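Local coordinates for 4-alpha-glucanotransferase (Corynebacterium glutamicum, PDB 5B68), which is an amylomaltase with a TIM-barrel domain and an N-terminal beta-sandwich domain, at residues Ala224-Pro229 with Ala328-Asp333; Gln322-Phe327 with Trp358-Cys363. All coordinates share one frame; numbering follows the deposited sequence.

Contact 1: Ala224-Pro229 with Ala328-Asp333; sequences AEPLPP and ATWCAD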
loop_
_atom_site.group_PDB
_atom_site.type_symbol
_atom_site.label_atom_id
_atom_site.label_comp_id
_atom_site.label_asym_id
_atom_site.label_seq_id
_atom_site.Cartn_x
_atom_site.Cartn_y
_atom_site.Cartn_z
ATOM N N ALA A 224 9.217 7.963 6.253
ATOM C CA ALA A 224 10.377 7.950 5.407
ATOM C C ALA A 224 11.582 8.210 6.302
ATOM O O ALA A 224 11.568 7.860 7.449
ATOM C CB ALA A 224 10.259 8.978 4.301
ATOM N N GLU A 225 12.631 8.786 5.757
ATOM C CA GLU A 225 13.773 9.171 6.560
ATOM C C GLU A 225 13.386 10.000 7.781
ATOM O O GLU A 225 12.509 10.822 7.690
ATOM C CB GLU A 225 14.765 9.928 5.684
ATOM C CG GLU A 225 15.356 9.082 4.572
ATOM C CD GLU A 225 14.555 9.108 3.279
ATOM O OE1 GLU A 225 13.478 9.708 3.254
ATOM O OE2 GLU A 225 15.001 8.512 2.293
ATOM N N PRO A 226 14.021 9.746 8.926
ATOM C CA PRO A 226 13.672 10.401 10.153
ATOM C C PRO A 226 14.155 11.833 10.281
ATOM O O PRO A 226 13.765 12.506 11.247
ATOM C CB PRO A 226 14.367 9.538 11.230
ATOM C CG PRO A 226 15.545 8.953 10.537
ATOM C CD PRO A 226 15.205 8.868 9.059
ATOM N N LEU A 227 14.987 12.305 9.363
ATOM C CA LEU A 227 15.331 13.721 9.274
ATOM C C LEU A 227 15.662 14.030 7.824
ATOM O O LEU A 227 15.966 13.128 7.094
ATOM C CB LEU A 227 16.480 14.099 10.206
ATOM C CG LEU A 227 17.842 13.479 9.977
ATOM C CD1 LEU A 227 18.846 14.027 10.974
ATOM C CD2 LEU A 227 17.778 11.974 10.077
ATOM N N PRO A 228 15.613 15.279 7.399
ATOM C CA PRO A 228 15.881 15.593 5.992
ATOM C C PRO A 228 17.332 15.324 5.629
ATOM O O PRO A 228 18.124 15.378 6.540
ATOM C CB PRO A 228 15.610 17.091 5.896
ATOM C CG PRO A 228 15.276 17.563 7.249
ATOM C CD PRO A 228 15.475 16.475 8.232
ATOM N N PRO A 229 17.725 15.013 4.308
ATOM C CA PRO A 229 16.649 15.041 3.305
ATOM C C PRO A 229 15.763 13.811 3.282
ATOM O O PRO A 229 16.219 12.738 3.598
ATOM C CB PRO A 229 17.393 15.150 1.985
ATOM C CG PRO A 229 18.542 14.278 2.178
ATOM C CD PRO A 229 19.021 14.657 3.538
ATOM N N ALA A 328 12.380 2.904 16.037
ATOM C CA ALA A 328 12.820 4.124 16.735
ATOM C C ALA A 328 14.348 4.078 16.979
ATOM O O ALA A 328 15.012 5.084 16.879
ATOM C CB ALA A 328 12.093 4.274 18.031
ATOM N N THR A 329 14.866 2.893 17.252
ATOM C CA THR A 329 16.313 2.727 17.464
ATOM C C THR A 329 17.051 2.945 16.153
ATOM O O THR A 329 18.078 3.595 16.121
ATOM C CB THR A 329 16.640 1.343 18.036
ATOM O OG1 THR A 329 15.943 1.162 19.274
ATOM C CG2 THR A 329 18.148 1.174 18.190
ATOM N N TRP A 330 16.526 2.416 15.049
ATOM C CA TRP A 330 17.044 2.653 13.735
ATOM C C TRP A 330 17.053 4.168 13.449
ATOM O O TRP A 330 18.053 4.672 12.915
ATOM C CB TRP A 330 16.258 1.889 12.637
ATOM C CG TRP A 330 16.710 2.156 11.248
ATOM C CD1 TRP A 330 17.602 1.453 10.530
ATOM C CD2 TRP A 330 16.261 3.232 10.395
ATOM N NE1 TRP A 330 17.782 2.045 9.284
ATOM C CE2 TRP A 330 16.967 3.134 9.196
ATOM C CE3 TRP A 330 15.325 4.258 10.552
ATOM C CZ2 TRP A 330 16.785 4.043 8.136
ATOM C CZ3 TRP A 330 15.143 5.183 9.472
ATOM C CH2 TRP A 330 15.865 5.052 8.315
ATOM N N CYS A 331 15.968 4.869 13.772
ATOM C CA CYS A 331 15.958 6.342 13.580
ATOM C C CYS A 331 17.073 7.043 14.391
ATOM O O CYS A 331 17.743 7.886 13.879
ATOM C CB CYS A 331 14.673 6.965 14.005
ATOM S SG CYS A 331 13.285 6.394 12.900
ATOM N N ALA A 332 17.215 6.645 15.633
ATOM C CA ALA A 332 18.290 7.185 16.510
ATOM C C ALA A 332 19.651 6.943 15.900
ATOM O O ALA A 332 20.496 7.878 15.767
ATOM C CB ALA A 332 18.136 6.560 17.900
ATOM N N ASP A 333 19.874 5.736 15.392
ATOM C CA ASP A 333 21.138 5.424 14.755
ATOM C C ASP A 333 21.404 6.245 13.488
ATOM O O ASP A 333 22.567 6.618 13.260
ATOM C CB ASP A 333 21.266 3.950 14.434
ATOM C CG ASP A 333 21.437 3.093 15.674
ATOM O OD1 ASP A 333 21.798 3.646 16.744
ATOM O OD2 ASP A 333 21.154 1.884 15.557
#
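In the helical region between strands 215-218 and 382-387 of the TIM barrel, the long loop after strand 215-218 reaches helix 307-338 through a single proline, Pro-226, whose ring is directed at Trp-330 and Cys-331. The contact is wholly apolar: no hydrogen bond crosses it, and the nearest CA atoms, those of Pro-226 and Cys-331, are 5.8 Å apart. Pro-226 CD approaches the six-membered part of the indole obliquely, 3.7 Å from Trp-330 CZ3, with the two side chains crossing at about a right angle. With chi1 at 177°, trans to the main-chain nitrogen, the indole extends so that its end, CZ3 and CH2, reaches the proline. Further round the same pyrrolidine ring, CB of Pro-226 sits 3.7 Å from Cys-331 SG and 3.8 Å from Cys-331 CB. That sulfur also lies at the edge of the Trp-330 ring, in its plane, so Pro-226 meets the sulfur and the indole side by side. Outside the pair, the Tyr-290 hydroxyl hydrogen-bonds to Glu-225 O and Tyr-356 touches Cys-331. The arrangement is plain hydrophobic docking of a proline-rich loop on a helix, within a helical insertion of the barrel.

Contact 2: Gln322-Phe327 with Trp358-Cys363; sequences QGLIDF and WLQWLC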
loop_
_atom_site.group_PDB
_atom_site.type_symbol
_atom_site.label_atom_id
_atom_site.label_comp_id
_atom_site.label_asym_id
_atom_site.label_seq_id
_atom_site.Cartn_x
_atom_site.Cartn_y
_atom_site.Cartn_z
ATOM N N GLN A 322 7.834 -4.591 20.267
ATOM C CA GLN A 322 9.210 -4.480 19.925
ATOM C C GLN A 322 9.475 -3.838 18.573
ATOM O O GLN A 322 10.549 -3.225 18.378
ATOM C CB GLN A 322 9.866 -5.858 19.964
ATOM C CG GLN A 322 11.388 -5.902 19.797
ATOM C CD GLN A 322 12.099 -5.207 20.942
ATOM O OE1 GLN A 322 13.039 -4.452 20.757
ATOM N NE2 GLN A 322 11.623 -5.434 22.112
ATOM N N GLY A 323 8.560 -3.997 17.624
ATOM C CA GLY A 323 8.773 -3.380 16.317
ATOM C C GLY A 323 8.890 -1.865 16.476
ATOM O O GLY A 323 9.589 -1.246 15.678
ATOM N N LEU A 324 8.136 -1.267 17.391
ATOM C CA LEU A 324 8.249 0.224 17.663
ATOM C C LEU A 324 9.654 0.582 18.120
ATOM O O LEU A 324 10.301 1.485 17.615
ATOM C CB LEU A 324 7.218 0.711 18.679
ATOM C CG LEU A 324 7.337 2.209 18.994
ATOM C CD1 LEU A 324 7.254 3.035 17.675
ATOM C CD2 LEU A 324 6.295 2.548 19.975
ATOM N N ILE A 325 10.132 -0.177 19.096
ATOM C CA ILE A 325 11.481 0.091 19.630
ATOM C C ILE A 325 12.521 -0.089 18.565
ATOM O O ILE A 325 13.416 0.732 18.474
ATOM C CB ILE A 325 11.780 -0.889 20.777
ATOM C CG1 ILE A 325 10.837 -0.620 21.914
ATOM C CG2 ILE A 325 13.249 -0.763 21.206
ATOM C CD1 ILE A 325 10.781 -1.696 22.981
ATOM N N ASP A 326 12.400 -1.141 17.694
ATOM C CA ASP A 326 13.329 -1.363 16.600
ATOM C C ASP A 326 13.363 -0.223 15.569
ATOM O O ASP A 326 14.431 0.228 15.123
ATOM C CB ASP A 326 13.056 -2.683 15.846
ATOM C CG ASP A 326 13.254 -3.949 16.718
ATOM O OD1 ASP A 326 13.895 -3.881 17.775
ATOM O OD2 ASP A 326 12.709 -4.988 16.302
ATOM N N PHE A 327 12.164 0.222 15.158
ATOM C CA PHE A 327 12.053 1.316 14.211
ATOM C C PHE A 327 12.742 2.607 14.821
ATOM O O PHE A 327 13.517 3.279 14.164
ATOM C CB PHE A 327 10.584 1.639 13.954
ATOM C CG PHE A 327 10.398 2.921 13.176
ATOM C CD1 PHE A 327 10.744 2.952 11.873
ATOM C CD2 PHE A 327 9.870 4.056 13.779
ATOM C CE1 PHE A 327 10.576 4.109 11.132
ATOM C CE2 PHE A 327 9.707 5.202 13.047
ATOM C CZ PHE A 327 10.082 5.228 11.745
ATOM N N TRP A 358 7.960 8.509 20.670
ATOM C CA TRP A 358 6.999 9.508 21.027
ATOM C C TRP A 358 6.402 10.133 19.773
ATOM O O TRP A 358 5.182 10.367 19.751
ATOM C CB TRP A 358 7.701 10.538 21.936
ATOM C CG TRP A 358 6.935 11.746 22.327
ATOM C CD1 TRP A 358 5.997 11.821 23.237
ATOM C CD2 TRP A 358 7.133 13.061 21.809
ATOM N NE1 TRP A 358 5.560 13.137 23.370
ATOM C CE2 TRP A 358 6.266 13.905 22.482
ATOM C CE3 TRP A 358 7.995 13.600 20.851
ATOM C CZ2 TRP A 358 6.176 15.287 22.211
ATOM C CZ3 TRP A 358 7.935 15.002 20.599
ATOM C CH2 TRP A 358 7.007 15.809 21.280
ATOM N N LEU A 359 7.232 10.401 18.752
ATOM C CA LEU A 359 6.681 10.883 17.447
ATOM C C LEU A 359 5.608 9.947 16.874
ATOM O O LEU A 359 4.607 10.417 16.376
ATOM C CB LEU A 359 7.752 11.003 16.390
ATOM C CG LEU A 359 8.797 12.089 16.673
ATOM C CD1 LEU A 359 9.789 12.240 15.532
ATOM C CD2 LEU A 359 8.135 13.414 17.001
ATOM N N GLN A 360 5.818 8.620 16.967
ATOM C CA GLN A 360 4.763 7.686 16.546
ATOM C C GLN A 360 3.511 7.801 17.353
ATOM O O GLN A 360 2.421 7.658 16.795
ATOM C CB GLN A 360 5.320 6.250 16.493
ATOM C CG GLN A 360 6.397 6.082 15.470
ATOM C CD GLN A 360 5.882 6.411 14.109
ATOM O OE1 GLN A 360 4.859 5.850 13.666
ATOM N NE2 GLN A 360 6.573 7.284 13.410
ATOM N N TRP A 361 3.608 8.034 18.664
ATOM C CA TRP A 361 2.437 8.187 19.525
ATOM C C TRP A 361 1.631 9.459 19.090
ATOM O O TRP A 361 0.380 9.423 18.980
ATOM C CB TRP A 361 2.864 8.277 21.034
ATOM C CG TRP A 361 1.781 8.594 21.944
ATOM C CD1 TRP A 361 0.623 7.882 22.180
ATOM C CD2 TRP A 361 1.724 9.721 22.827
ATOM N NE1 TRP A 361 -0.140 8.491 23.115
ATOM C CE2 TRP A 361 0.539 9.598 23.576
ATOM C CE3 TRP A 361 2.582 10.812 23.061
ATOM C CZ2 TRP A 361 0.150 10.563 24.519
ATOM C CZ3 TRP A 361 2.228 11.715 24.048
ATOM C CH2 TRP A 361 1.006 11.615 24.714
ATOM N N LEU A 362 2.355 10.520 18.740
ATOM C CA LEU A 362 1.734 11.752 18.293
ATOM C C LEU A 362 1.028 11.483 16.960
ATOM O O LEU A 362 -0.112 11.998 16.754
ATOM C CB LEU A 362 2.772 12.855 18.069
ATOM C CG LEU A 362 3.483 13.298 19.398
ATOM C CD1 LEU A 362 4.471 14.330 18.955
ATOM C CD2 LEU A 362 2.609 13.847 20.488
ATOM N N CYS A 363 1.705 10.776 16.067
ATOM C CA CYS A 363 1.093 10.460 14.745
ATOM C C CYS A 363 -0.184 9.648 15.010
ATOM O O CYS A 363 -1.251 9.883 14.394
ATOM C CB CYS A 363 2.033 9.666 13.873
ATOM S SG CYS A 363 3.402 10.559 13.192
#
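Apolar contact between helices 307-338 and 349-376 is made here by Leu-324 against the aliphatic part of Gln-360. Leu-324 CD1 stands equally far, 3.9 Å, from Gln-360 CB and Gln-360 CG, and the two side chains slide past each other in opposite directions. The nearest CA atoms, of Leu-324 and Gln-360, are 8.3 Å apart, and contact is made through the side chains; the buried area between the segments is modest, 113 Å².

The second kind of contact sets an amide beside an aromatic ring. Gln-360 NE2 lies 3.8 Å from Phe-327 CE2, and Gln-360 CD is 4.1 Å from the same carbon. Ring and amide planes are 78° apart, while the nitrogen's approach to the ring is oblique. A bend at chi2 (-60°) folds the glutamine chain, letting its methylene groups serve Leu-324 while its amide comes up to Phe-327.

Polar bonding explains how a buried amide is accommodated. No hydrogen bond joins the two segments; NE2 of Gln-360 instead hydrogen-bonds to Ile-243 O, and OE1 is also hydrogen-bonded elsewhere in the structure. The loop that supplies Ile-243 contributes Phe-242 too, whose ring stacks with Phe-327.

Around this pairing, Phe-316 of helix 307-338 touches both Leu-324 and Gln-360. Ala-396 of helix 396-400 packs on Phe-327, and helix 286-301 meets Trp-358, Leu-359 and Leu-362 through Leu-297.

In the fold
From the N terminus, the chain first supplies 224-229, in the loop after barrel strand 215-218, then passes helices 261-277 and 286-301 before helix 307-338 brings 322-327 and 328-333 in direct succession. Segment 328-333 closes contact 1, a long loop with 98 residues between its segments. The chain then turns into helix 349-376, where 358-363 closes the shorter loop of contact 2, spanning 30 residues. The segments alternate, so the contacts cross rather than nest. Their centres are 11 Å apart, and helix 307-338 is common to both: its adjoining turns tie the 224-229 loop and helix 349-376 together ahead of strand 382-387.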